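Local atomic coordinates of glucuronan lyase A (Trichoderma reesei, PDB entry 2ZZJ), a protein that probably cleaves the beta-1,4-linked polyuronic acid glucuronan within its chain by lyase chemistry, and carries a bound calcium ion. Residues S109-I114 with Y200-H205; Y167-I170 with A175-H178; A184-V187 with V192-F195. One frame throughout, in Å; residues are numbered along the deposited sequence.

Interaction 1. Residues S109-I114 with Y200-H205; sequences STMIWI and YANSWH
The Y200 ring takes M111 CE at its edge, close to the ring plane, while N202 CB lies over one of its faces, 3.4 Å above the plane and displaced toward the rim. The ring of H53 also stacks on Y200. In the beta-jelly roll this contact lets strand 106-115 meet the turn between strand 199-200 and helix 202-207; both strands belong to the same curved antiparallel sheet. Two further rings lie nearby without carrying the contact: W113 presents its edge, in plane, to M111 C, and W204 carries A201 CB 3.5 Å above one face, with Y52 meeting W204 edge-to-face.

Only a methyl group bridges the segments. M111 runs out extended as far as SD, then its last bond swings off that line (chi3 89°), which carries CE to Y200 CE2 at 4.2 Å. The same methyl makes a loose approach to the amide nitrogen, 4.4 Å from N202 ND2. What ties the amide down is S86, whose OG is hydrogen-bonded to N202 OD1. S86 N in turn bonds to S203 OG, so the start of the short helix is held against strand 86-95.

Little surface is buried, 82 Å² over both sides, yet the contact is internal. M111 also packs on N88 of strand 86-95 and R122 of strand 118-126, the strands that pair with its own. The chain bends between Y200 and N202 in an inverse gamma turn centred on A201, closed by a weak bond of 2.8 Å from N202 N to Y200 O.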
loop_
_atom_site.group_PDB
_atom_site.type_symbol
_atom_site.label_atom_id
_atom_site.label_comp_id
_atom_site.label_asym_id
_atom_site.label_seq_id
_atom_site.Cartn_x
_atom_site.Cartn_y
_atom_site.Cartn_z
ATOM N N SER A 109 8.176 2.217 4.080
ATOM C CA SER A 109 8.430 3.556 3.583
ATOM C C SER A 109 7.128 4.205 3.127
ATOM O O SER A 109 6.346 4.745 3.941
ATOM C CB SER A 109 9.497 3.555 2.473
ATOM O OG SER A 109 9.186 2.681 1.392
ATOM N N THR A 110 6.895 4.179 1.823
ATOM C CA THR A 110 5.664 4.749 1.309
ATOM C C THR A 110 4.508 3.809 1.667
ATOM O O THR A 110 4.631 2.578 1.567
ATOM C CB THR A 110 5.749 5.052 -0.205
ATOM O OG1 THR A 110 6.429 6.316 -0.405
ATOM C CG2 THR A 110 4.381 5.149 -0.848
ATOM N N MET A 111 3.399 4.412 2.106
ATOM C CA MET A 111 2.183 3.667 2.465
ATOM C C MET A 111 0.998 4.374 1.860
ATOM O O MET A 111 1.020 5.613 1.641
ATOM C CB MET A 111 1.997 3.545 4.001
ATOM C CG MET A 111 3.141 2.794 4.715
ATOM S SD MET A 111 2.950 2.875 6.537
ATOM C CE MET A 111 1.953 1.436 6.779
ATOM N N ILE A 112 -0.045 3.600 1.575
ATOM C CA ILE A 112 -1.269 4.170 1.047
ATOM C C ILE A 112 -2.402 3.704 1.931
ATOM O O ILE A 112 -2.530 2.510 2.200
ATOM C CB ILE A 112 -1.516 3.738 -0.444
ATOM C CG1 ILE A 112 -0.256 4.036 -1.294
ATOM C CG2 ILE A 112 -2.837 4.410 -0.974
ATOM C CD1 ILE A 112 -0.348 3.735 -2.781
ATOM N N TRP A 113 -3.240 4.635 2.393
ATOM C CA TRP A 113 -4.302 4.258 3.317
ATOM C C TRP A 113 -5.548 5.107 3.174
ATOM O O TRP A 113 -5.516 6.110 2.481
ATOM C CB TRP A 113 -3.808 4.230 4.773
ATOM C CG TRP A 113 -3.434 5.569 5.445
ATOM C CD1 TRP A 113 -4.194 6.264 6.368
ATOM C CD2 TRP A 113 -2.185 6.277 5.353
ATOM N NE1 TRP A 113 -3.512 7.376 6.808
ATOM C CE2 TRP A 113 -2.283 7.412 6.209
ATOM C CE3 TRP A 113 -0.990 6.072 4.625
ATOM C CZ2 TRP A 113 -1.233 8.328 6.366
ATOM C CZ3 TRP A 113 0.054 7.002 4.761
ATOM C CH2 TRP A 113 -0.090 8.124 5.639
ATOM N N ILE A 114 -6.633 4.617 3.779
ATOM C CA ILE A 114 -7.913 5.359 3.925
ATOM C C ILE A 114 -7.987 5.924 5.336
ATOM O O ILE A 114 -7.772 5.197 6.295
ATOM C CB ILE A 114 -9.161 4.405 3.717
ATOM C CG1 ILE A 114 -9.052 3.595 2.413
ATOM C CG2 ILE A 114 -10.460 5.206 3.652
ATOM C CD1 ILE A 114 -9.005 4.441 1.164
ATOM N N TYR A 200 -4.603 -3.783 5.675
ATOM C CA TYR A 200 -3.804 -3.802 6.898
ATOM C C TYR A 200 -4.424 -2.848 7.904
ATOM O O TYR A 200 -4.325 -1.620 7.780
ATOM C CB TYR A 200 -2.337 -3.475 6.573
ATOM C CG TYR A 200 -1.449 -3.174 7.773
ATOM C CD1 TYR A 200 -1.619 -3.862 8.976
ATOM C CD2 TYR A 200 -0.392 -2.270 7.675
ATOM C CE1 TYR A 200 -0.785 -3.613 10.077
ATOM C CE2 TYR A 200 0.442 -1.991 8.778
ATOM C CZ TYR A 200 0.239 -2.692 9.962
ATOM O OH TYR A 200 1.035 -2.449 11.058
ATOM N N ALA A 201 -5.136 -3.410 8.864
ATOM C CA ALA A 201 -5.935 -2.582 9.760
ATOM C C ALA A 201 -5.035 -2.131 10.876
ATOM O O ALA A 201 -5.077 -2.676 11.981
ATOM C CB ALA A 201 -7.150 -3.371 10.265
ATOM N N ASN A 202 -4.173 -1.168 10.574
ATOM C CA ASN A 202 -3.079 -0.834 11.489
ATOM C C ASN A 202 -3.501 -0.064 12.763
ATOM O O ASN A 202 -2.940 -0.255 13.857
ATOM C CB ASN A 202 -1.910 -0.146 10.764
ATOM C CG ASN A 202 -2.314 1.078 9.956
ATOM O OD1 ASN A 202 -3.447 1.232 9.535
ATOM N ND2 ASN A 202 -1.340 1.920 9.669
ATOM N N SER A 203 -4.497 0.799 12.623
ATOM C CA SER A 203 -4.969 1.582 13.768
ATOM C C SER A 203 -5.607 0.722 14.853
ATOM O O SER A 203 -5.601 1.129 16.038
ATOM C CB SER A 203 -5.940 2.673 13.323
ATOM O OG SER A 203 -5.242 3.737 12.698
ATOM N N TRP A 204 -6.164 -0.437 14.473
ATOM C CA TRP A 204 -6.745 -1.354 15.443
ATOM C C TRP A 204 -5.680 -1.746 16.475
ATOM O O TRP A 204 -5.938 -1.714 17.689
ATOM C CB TRP A 204 -7.302 -2.625 14.774
ATOM C CG TRP A 204 -8.564 -2.463 14.008
ATOM C CD1 TRP A 204 -9.356 -1.330 13.937
ATOM C CD2 TRP A 204 -9.255 -3.478 13.257
ATOM N NE1 TRP A 204 -10.472 -1.588 13.173
ATOM C CE2 TRP A 204 -10.434 -2.887 12.738
ATOM C CE3 TRP A 204 -8.975 -4.819 12.936
ATOM C CZ2 TRP A 204 -11.330 -3.581 11.924
ATOM C CZ3 TRP A 204 -9.877 -5.517 12.127
ATOM C CH2 TRP A 204 -11.049 -4.887 11.628
ATOM N N HIS A 205 -4.483 -2.087 16.003
ATOM C CA HIS A 205 -3.382 -2.416 16.906
ATOM C C HIS A 205 -2.749 -1.154 17.508
ATOM O O HIS A 205 -2.645 -1.038 18.724
ATOM C CB HIS A 205 -2.328 -3.262 16.185
ATOM C CG HIS A 205 -1.025 -3.336 16.911
ATOM N ND1 HIS A 205 -0.075 -2.337 16.837
ATOM C CD2 HIS A 205 -0.521 -4.280 17.740
ATOM C CE1 HIS A 205 0.961 -2.672 17.588
ATOM N NE2 HIS A 205 0.713 -3.843 18.148
#

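Interaction 2. Residues Y167-I170 with A175-H178; sequences YFKI and AKVH
I170 faces two residues at once, V177 and H178, the signature of a classic beta bulge in the hairpin of strands 166-172 and 175-183. Its carbonyl oxygen is gripped twice in the carbonyl plane: V177 N reaches I170 O at 2.9 Å, and H178 N reaches I170 O at 3.1 Å on a more bent path (143° at the hydrogen). The return bond, from I170 N to H178 O, is 2.9 Å and nearly straight at 166°. H178 O also receives a CA-H...O contact from K169 CA at 3.3 Å.

These bulge hydrogen bonds are the tight part, and side chains pack beside it. The edge of the F168 ring meets the H178 imidazole, F168 CD2 to H178 CD2 being 3.9 Å. F168 can do this because its CG stands anti to the backbone N (chi1 -177°), which carries the ring off the sheet, on the side of I170 and H178, and brings CD2 beside the imidazole. The far nitrogen of the imidazole, H178 NE2, is hydrogen-bonded to E180.

The outer side is looser. At the rim, I170 CG2 and V177 CG2 make an apolar contact at 4.0 Å. The K169 and K176 chains cross with their ammonium nitrogens, K169 NZ and K176 NZ, 3.6 Å apart, a pairing that would be unfavourable on its own. Q157 bonds to K169 NZ and E179 forms a salt bridge with K176, which probably eases it. V177 and both lysines touch a crystal neighbour, so packing may influence their placement.

Strand 152-160 flanks 166-172 on its other side, placing this hairpin at one end of its sheet. I170 and H178 look across the sandwich onto L143 of strand 135-145, while F168 packs against Y123 and S121 of strand 118-126.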
loop_
_atom_site.group_PDB
_atom_site.type_symbol
_atom_site.label_atom_id
_atom_site.label_comp_id
_atom_site.label_asym_id
_atom_site.label_seq_id
_atom_site.Cartn_x
_atom_site.Cartn_y
_atom_site.Cartn_z
ATOM N N TYR A 167 11.075 12.124 -7.024
ATOM C CA TYR A 167 9.790 12.748 -7.209
ATOM C C TYR A 167 8.704 11.728 -6.878
ATOM O O TYR A 167 8.986 10.530 -6.801
ATOM C CB TYR A 167 9.601 13.340 -8.614
ATOM C CG TYR A 167 9.951 12.462 -9.786
ATOM C CD1 TYR A 167 9.098 11.430 -10.213
ATOM C CD2 TYR A 167 11.102 12.721 -10.534
ATOM C CE1 TYR A 167 9.420 10.653 -11.314
ATOM C CE2 TYR A 167 11.431 11.955 -11.641
ATOM C CZ TYR A 167 10.586 10.926 -12.031
ATOM O OH TYR A 167 10.935 10.172 -13.127
ATOM N N PHE A 168 7.482 12.214 -6.701
ATOM C CA PHE A 168 6.423 11.426 -6.072
ATOM C C PHE A 168 5.109 11.916 -6.658
ATOM O O PHE A 168 4.646 13.020 -6.384
ATOM C CB PHE A 168 6.529 11.609 -4.554
ATOM C CG PHE A 168 5.534 10.802 -3.733
ATOM C CD1 PHE A 168 5.800 9.476 -3.400
ATOM C CD2 PHE A 168 4.400 11.405 -3.222
ATOM C CE1 PHE A 168 4.910 8.732 -2.601
ATOM C CE2 PHE A 168 3.507 10.669 -2.417
ATOM C CZ PHE A 168 3.762 9.330 -2.133
ATOM N N LYS A 169 4.543 11.102 -7.550
ATOM C CA LYS A 169 3.383 11.489 -8.336
ATOM C C LYS A 169 2.322 10.407 -8.200
ATOM O O LYS A 169 2.662 9.232 -8.215
ATOM C CB LYS A 169 3.788 11.639 -9.811
ATOM C CG LYS A 169 4.926 12.650 -9.992
ATOM C CD LYS A 169 5.533 12.655 -11.399
ATOM C CE LYS A 169 4.538 13.119 -12.443
ATOM N NZ LYS A 169 5.210 13.210 -13.813
ATOM N N ILE A 170 1.059 10.818 -8.060
ATOM C CA ILE A 170 -0.063 9.886 -7.853
ATOM C C ILE A 170 -1.267 10.310 -8.703
ATOM O O ILE A 170 -1.627 11.498 -8.749
ATOM C CB ILE A 170 -0.502 9.858 -6.369
ATOM C CG1 ILE A 170 0.669 9.486 -5.446
ATOM C CG2 ILE A 170 -1.727 8.896 -6.159
ATOM C CD1 ILE A 170 0.340 9.438 -3.932
ATOM N N ALA A 175 -7.089 10.664 -13.041
ATOM C CA ALA A 175 -6.685 12.054 -12.869
ATOM C C ALA A 175 -5.439 12.196 -11.991
ATOM O O ALA A 175 -5.325 11.527 -10.969
ATOM C CB ALA A 175 -7.858 12.833 -12.284
ATOM N N LYS A 176 -4.500 13.061 -12.389
ATOM C CA LYS A 176 -3.355 13.351 -11.553
ATOM C C LYS A 176 -3.892 14.081 -10.342
ATOM O O LYS A 176 -4.596 15.098 -10.505
ATOM C CB LYS A 176 -2.359 14.250 -12.281
ATOM C CG LYS A 176 -1.018 14.398 -11.581
ATOM C CD LYS A 176 -0.002 15.137 -12.493
ATOM C CE LYS A 176 1.082 14.180 -12.936
ATOM N NZ LYS A 176 1.870 14.596 -14.163
ATOM N N VAL A 177 -3.601 13.550 -9.152
ATOM C CA VAL A 177 -4.046 14.177 -7.893
ATOM C C VAL A 177 -2.910 14.671 -7.035
ATOM O O VAL A 177 -3.137 15.395 -6.064
ATOM C CB VAL A 177 -4.986 13.281 -7.034
ATOM C CG1 VAL A 177 -6.272 12.998 -7.787
ATOM C CG2 VAL A 177 -4.263 12.022 -6.560
ATOM N N HIS A 178 -1.679 14.286 -7.358
ATOM C CA HIS A 178 -0.563 14.773 -6.591
ATOM C C HIS A 178 0.695 14.708 -7.411
ATOM O O HIS A 178 0.943 13.727 -8.089
ATOM C CB HIS A 178 -0.375 13.956 -5.303
ATOM C CG HIS A 178 0.615 14.554 -4.348
ATOM N ND1 HIS A 178 0.302 15.614 -3.522
ATOM C CD2 HIS A 178 1.917 14.263 -4.106
ATOM C CE1 HIS A 178 1.364 15.934 -2.798
ATOM N NE2 HIS A 178 2.359 15.141 -3.143
#

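Interaction 3. Residues A184-V187 with V192-F195; sequences ATTV and VFQF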
loop_
_atom_site.group_PDB
_atom_site.type_symbol
_atom_site.label_atom_id
_atom_site.label_comp_id
_atom_site.label_asym_id
_atom_site.label_seq_id
_atom_site.Cartn_x
_atom_site.Cartn_y
_atom_site.Cartn_z
ATOM N N ALA A 184 13.432 13.944 -1.542
ATOM C CA ALA A 184 13.968 12.645 -1.169
ATOM C C ALA A 184 12.798 11.710 -0.815
ATOM O O ALA A 184 12.020 11.997 0.108
ATOM C CB ALA A 184 14.896 12.775 0.032
ATOM N N THR A 185 12.688 10.602 -1.537
ATOM C CA THR A 185 11.531 9.689 -1.405
ATOM C C THR A 185 11.800 8.336 -0.696
ATOM O O THR A 185 10.875 7.513 -0.539
ATOM C CB THR A 185 10.968 9.367 -2.788
ATOM O OG1 THR A 185 12.031 8.868 -3.619
ATOM C CG2 THR A 185 10.301 10.588 -3.401
ATOM N N THR A 186 13.057 8.063 -0.330
ATOM C CA THR A 186 13.422 6.862 0.420
ATOM C C THR A 186 14.637 7.155 1.310
ATOM O O THR A 186 15.270 8.209 1.166
ATOM C CB THR A 186 13.659 5.598 -0.483
ATOM O OG1 THR A 186 13.658 4.394 0.303
ATOM C CG2 THR A 186 14.963 5.692 -1.304
ATOM N N VAL A 187 14.944 6.228 2.216
ATOM C CA VAL A 187 16.114 6.341 3.087
ATOM C C VAL A 187 17.415 6.125 2.304
ATOM O O VAL A 187 17.416 5.514 1.233
ATOM C CB VAL A 187 16.034 5.381 4.336
ATOM C CG1 VAL A 187 14.899 5.813 5.278
ATOM C CG2 VAL A 187 15.864 3.940 3.943
ATOM N N VAL A 192 16.193 -3.629 -0.640
ATOM C CA VAL A 192 15.130 -3.873 -1.615
ATOM C C VAL A 192 13.814 -3.925 -0.830
ATOM O O VAL A 192 13.656 -4.740 0.063
ATOM C CB VAL A 192 15.363 -5.163 -2.426
ATOM C CG1 VAL A 192 14.175 -5.443 -3.359
ATOM C CG2 VAL A 192 16.660 -5.051 -3.238
ATOM N N PHE A 193 12.912 -3.004 -1.154
ATOM C CA PHE A 193 11.605 -2.895 -0.475
ATOM C C PHE A 193 10.588 -3.733 -1.225
ATOM O O PHE A 193 10.532 -3.671 -2.472
ATOM C CB PHE A 193 11.151 -1.462 -0.534
ATOM C CG PHE A 193 11.792 -0.564 0.502
ATOM C CD1 PHE A 193 11.099 -0.241 1.670
ATOM C CD2 PHE A 193 13.085 -0.030 0.304
ATOM C CE1 PHE A 193 11.670 0.613 2.626
ATOM C CE2 PHE A 193 13.671 0.839 1.253
ATOM C CZ PHE A 193 12.979 1.151 2.414
ATOM N N GLN A 194 9.779 -4.488 -0.487
ATOM C CA GLN A 194 8.667 -5.234 -1.067
ATOM C C GLN A 194 7.564 -4.249 -1.429
ATOM O O GLN A 194 7.476 -3.172 -0.850
ATOM C CB GLN A 194 8.089 -6.216 -0.063
ATOM C CG GLN A 194 9.096 -7.107 0.640
ATOM C CD GLN A 194 8.431 -7.957 1.657
ATOM O OE1 GLN A 194 7.365 -7.612 2.174
ATOM N NE2 GLN A 194 9.052 -9.094 1.978
ATOM N N PHE A 195 6.735 -4.628 -2.402
ATOM C CA PHE A 195 5.516 -3.879 -2.700
ATOM C C PHE A 195 4.393 -4.811 -2.284
ATOM O O PHE A 195 4.260 -5.926 -2.822
ATOM C CB PHE A 195 5.453 -3.570 -4.189
ATOM C CG PHE A 195 4.167 -2.919 -4.618
ATOM C CD1 PHE A 195 3.586 -1.902 -3.849
ATOM C CD2 PHE A 195 3.528 -3.343 -5.793
ATOM C CE1 PHE A 195 2.381 -1.270 -4.251
ATOM C CE2 PHE A 195 2.301 -2.718 -6.215
ATOM C CZ PHE A 195 1.742 -1.700 -5.445
#
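T186 and V187 meet the far end of the F193 ring, where the loop after strand 175-183 passes the start of strand 192-197. T186 OG1 approaches obliquely, 3.7 Å from F193 CE2 and 3.9 Å from F193 CZ. V187 CG2 arrives at the ring edge, near its plane, 4.3 Å from F193 CZ. The hydroxyl gets there because OG1 stands anti to the backbone N of T186 (chi1 -165°), directed at the strand.

One shell out, Y62 of strand 53-63 organises the pair: its ring stacks on F193, its OH is hydrogen-bonded to T186 OG1, and its backbone bonds to that of F193. M107 packs on both V187 and F193. The loop is fastened by backbone bonds from T185 and T186 to A161, and T185 OG1 is hydrogen-bonded to K159 O and A161 N. These hold it to the end of strand 152-160, in the jelly-roll sheet it leaves, while F193 and Y62 join it to the second sheet.

All three touching residues are buried, so the polar need of the threonine matters. Y62 meets it, and what remains between T186 and F193 is van der Waals contact of an oxygen with a ring.

Overall arrangement
Interactions 1 and 2 belong to the two different sheets of the jelly roll, centres about 20 Å apart, and T110 OG1 touches F168 CE1 at 3.6 Å where the two sheets pack. Interaction 3 adjoins both. Toward interaction 1, about 16 Å away between centres, S109 OG comes to 3.5 Å from F193 CE1, and the hydroxyl of Y62 bonds to both S109 and T186. Toward interaction 2, about 17 Å away between centres, T185 CG2 lies 3.6 Å from Y167 O. Each contact thus touches the other two at a few packing points. None includes a ligand of the calcium ion, which is held at D7, K33, S36 and D222, away from all three.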